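Local coordinates for protein beta-porphyranase A (Bacteroides plebeius, PDB 4AW7) that cleaves the sulfated red-algal polysaccharide porphyran at the beta-1,4 linkages between galactose and 6-sulfated L-galactose, releasing mainly disaccharides, at residues A517-V522 with D534-Y539. Numbering follows the deposited sequence.
Sequences ASKKPV and DNWKGY. With CA (calcium ion), chain C.
The six-membered end of the Trp536 indole meets the aliphatic chain of Lys519: Lys519 CD approaches Trp536 CH2 obliquely at 3.3 Å, the chain crossing the indole at about a right angle. A calcium-bound water lies over one indole face, offset toward the rim. At the indole edge, Trp536 NE1 donates nearly in the ring plane to Tyr539 O (2.9 Å, 155°), which helps set the ring's rotation. With an alanine here instead of Trp536, Lys519 CD is likely to lose its indole partner and Tyr539 O this N-H donor. Nearby, Lys520 folds at chi2 and chi3 (-85° and -90°), and its NZ meets Asp534 OD1 from above the carboxylate plane in a 3.1 Å salt bridge; NZ also hydrogen-bonds to Val532 O. Asn535 OD1, Trp536 O and Gly538 O bind the calcium ion with three waters and Asp381, tying the 534-539 loop to the residue just before strand 382-389. The contact thus joins, at the surface of the C-terminal region, the loop between strands 503-514 and 522-525 to that between 528-530 and 546-555; Phe547 and Ile551 of strand 546-555 pack against both side chains, Phe547 edge-to-face with Trp536 and cation-pi with Lys519.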
loop_
_atom_site.group_PDB
_atom_site.type_symbol
_atom_site.label_atom_id
_atom_site.label_comp_id
_atom_site.label_asym_id
_atom_site.label_seq_id
_atom_site.Cartn_x
_atom_site.Cartn_y
_atom_site.Cartn_z
ATOM N N ALA A 517 -9.056 26.063 -3.700
ATOM C CA ALA A 517 -8.967 26.503 -2.326
ATOM C C ALA A 517 -7.507 26.501 -1.836
ATOM O O ALA A 517 -6.648 25.761 -2.360
ATOM C CB ALA A 517 -9.856 25.681 -1.417
ATOM N N SER A 518 -7.215 27.348 -0.846
ATOM C CA SER A 518 -5.849 27.475 -0.370
ATOM C C SER A 518 -5.288 26.153 0.176
ATOM O O SER A 518 -5.957 25.458 0.942
ATOM C CB SER A 518 -5.830 28.517 0.740
ATOM O OG SER A 518 -4.517 28.696 1.238
ATOM N N LYS A 519 -4.030 25.896 -0.176
ATOM C CA LYS A 519 -3.260 24.802 0.406
ATOM C C LYS A 519 -2.147 25.340 1.330
ATOM O O LYS A 519 -1.211 24.586 1.666
ATOM C CB LYS A 519 -2.638 23.955 -0.683
ATOM C CG LYS A 519 -3.669 23.317 -1.600
ATOM C CD LYS A 519 -2.979 22.671 -2.725
ATOM C CE LYS A 519 -3.890 21.907 -3.643
ATOM N NZ LYS A 519 -4.853 22.726 -4.415
ATOM N N LYS A 520 -2.289 26.598 1.763
ATOM C CA LYS A 520 -1.258 27.338 2.527
ATOM C C LYS A 520 -1.875 27.941 3.749
ATOM O O LYS A 520 -1.908 29.166 3.926
ATOM C CB LYS A 520 -0.673 28.455 1.680
ATOM C CG LYS A 520 0.191 27.901 0.635
ATOM C CD LYS A 520 1.616 27.654 1.155
ATOM C CE LYS A 520 2.509 28.876 0.953
ATOM N NZ LYS A 520 3.938 28.674 1.354
ATOM N N PRO A 521 -2.362 27.093 4.653
ATOM C CA PRO A 521 -2.810 27.629 5.919
ATOM C C PRO A 521 -1.627 28.182 6.719
ATOM O O PRO A 521 -0.464 27.861 6.434
ATOM C CB PRO A 521 -3.377 26.408 6.644
ATOM C CG PRO A 521 -2.556 25.262 6.117
ATOM C CD PRO A 521 -2.338 25.616 4.661
ATOM N N VAL A 522 -1.947 29.013 7.703
ATOM C CA VAL A 522 -0.997 29.287 8.756
ATOM C C VAL A 522 -0.993 28.040 9.653
ATOM O O VAL A 522 -2.058 27.556 10.071
ATOM C CB VAL A 522 -1.372 30.555 9.534
ATOM C CG1 VAL A 522 -0.488 30.682 10.800
ATOM C CG2 VAL A 522 -1.286 31.813 8.625
ATOM N N ASP A 534 5.406 24.725 -0.545
ATOM C CA ASP A 534 4.627 24.827 -1.783
ATOM C C ASP A 534 4.431 23.510 -2.483
ATOM O O ASP A 534 3.457 23.355 -3.185
ATOM C CB ASP A 534 5.275 25.843 -2.756
ATOM C CG ASP A 534 5.449 27.228 -2.130
ATOM O OD1 ASP A 534 4.471 27.718 -1.568
ATOM O OD2 ASP A 534 6.568 27.800 -2.197
ATOM N N ASN A 535 5.315 22.567 -2.226
ATOM C CA ASN A 535 5.403 21.288 -2.911
ATOM C C ASN A 535 4.999 20.162 -1.968
ATOM O O ASN A 535 5.113 20.263 -0.751
ATOM C CB ASN A 535 6.859 21.085 -3.383
ATOM C CG ASN A 535 7.012 19.957 -4.379
ATOM O OD1 ASN A 535 6.030 19.499 -4.981
ATOM N ND2 ASN A 535 8.245 19.530 -4.595
ATOM N N TRP A 536 4.506 19.088 -2.563
ATOM C CA TRP A 536 4.114 17.853 -1.902
ATOM C C TRP A 536 4.444 16.678 -2.830
ATOM O O TRP A 536 4.842 16.864 -3.959
ATOM C CB TRP A 536 2.634 17.841 -1.500
ATOM C CG TRP A 536 1.729 18.148 -2.618
ATOM C CD1 TRP A 536 1.297 17.284 -3.588
ATOM C CD2 TRP A 536 1.141 19.413 -2.924
ATOM N NE1 TRP A 536 0.477 17.931 -4.472
ATOM C CE2 TRP A 536 0.380 19.243 -4.099
ATOM C CE3 TRP A 536 1.225 20.684 -2.351
ATOM C CZ2 TRP A 536 -0.318 20.300 -4.696
ATOM C CZ3 TRP A 536 0.503 21.725 -2.939
ATOM C CH2 TRP A 536 -0.258 21.516 -4.093
ATOM N N LYS A 537 4.270 15.466 -2.316
ATOM C CA LYS A 537 4.615 14.281 -3.081
ATOM C C LYS A 537 3.739 14.153 -4.334
ATOM O O LYS A 537 2.497 14.057 -4.256
ATOM C CB LYS A 537 4.434 13.033 -2.230
ATOM C CG LYS A 537 5.384 12.954 -1.044
ATOM C CD LYS A 537 4.901 11.862 -0.089
ATOM C CE LYS A 537 5.539 11.864 1.298
ATOM N NZ LYS A 537 6.912 11.339 1.219
ATOM N N GLY A 538 4.371 14.081 -5.484
ATOM C CA GLY A 538 3.647 13.894 -6.715
ATOM C C GLY A 538 2.940 15.141 -7.175
ATOM O O GLY A 538 3.312 16.269 -6.864
ATOM N N TYR A 539 1.953 14.909 -8.015
ATOM C CA TYR A 539 1.417 15.968 -8.845
ATOM C C TYR A 539 0.392 16.845 -8.165
ATOM O O TYR A 539 -0.042 16.607 -7.047
ATOM C CB TYR A 539 0.907 15.450 -10.198
ATOM C CG TYR A 539 -0.508 14.941 -10.293
ATOM C CD1 TYR A 539 -1.088 14.143 -9.326
ATOM C CD2 TYR A 539 -1.299 15.321 -11.362
ATOM C CE1 TYR A 539 -2.405 13.677 -9.447
ATOM C CE2 TYR A 539 -2.599 14.872 -11.487
ATOM C CZ TYR A 539 -3.147 14.030 -10.547
ATOM O OH TYR A 539 -4.428 13.602 -10.640
HETATM CA CA CA C . 5.188 17.662 -6.289
HETATM O O HOH W 1 3.250 18.978 -5.693
HETATM O O HOH W 2 5.338 17.135 -8.681
HETATM O O HOH W 3 5.198 19.800 -7.628
#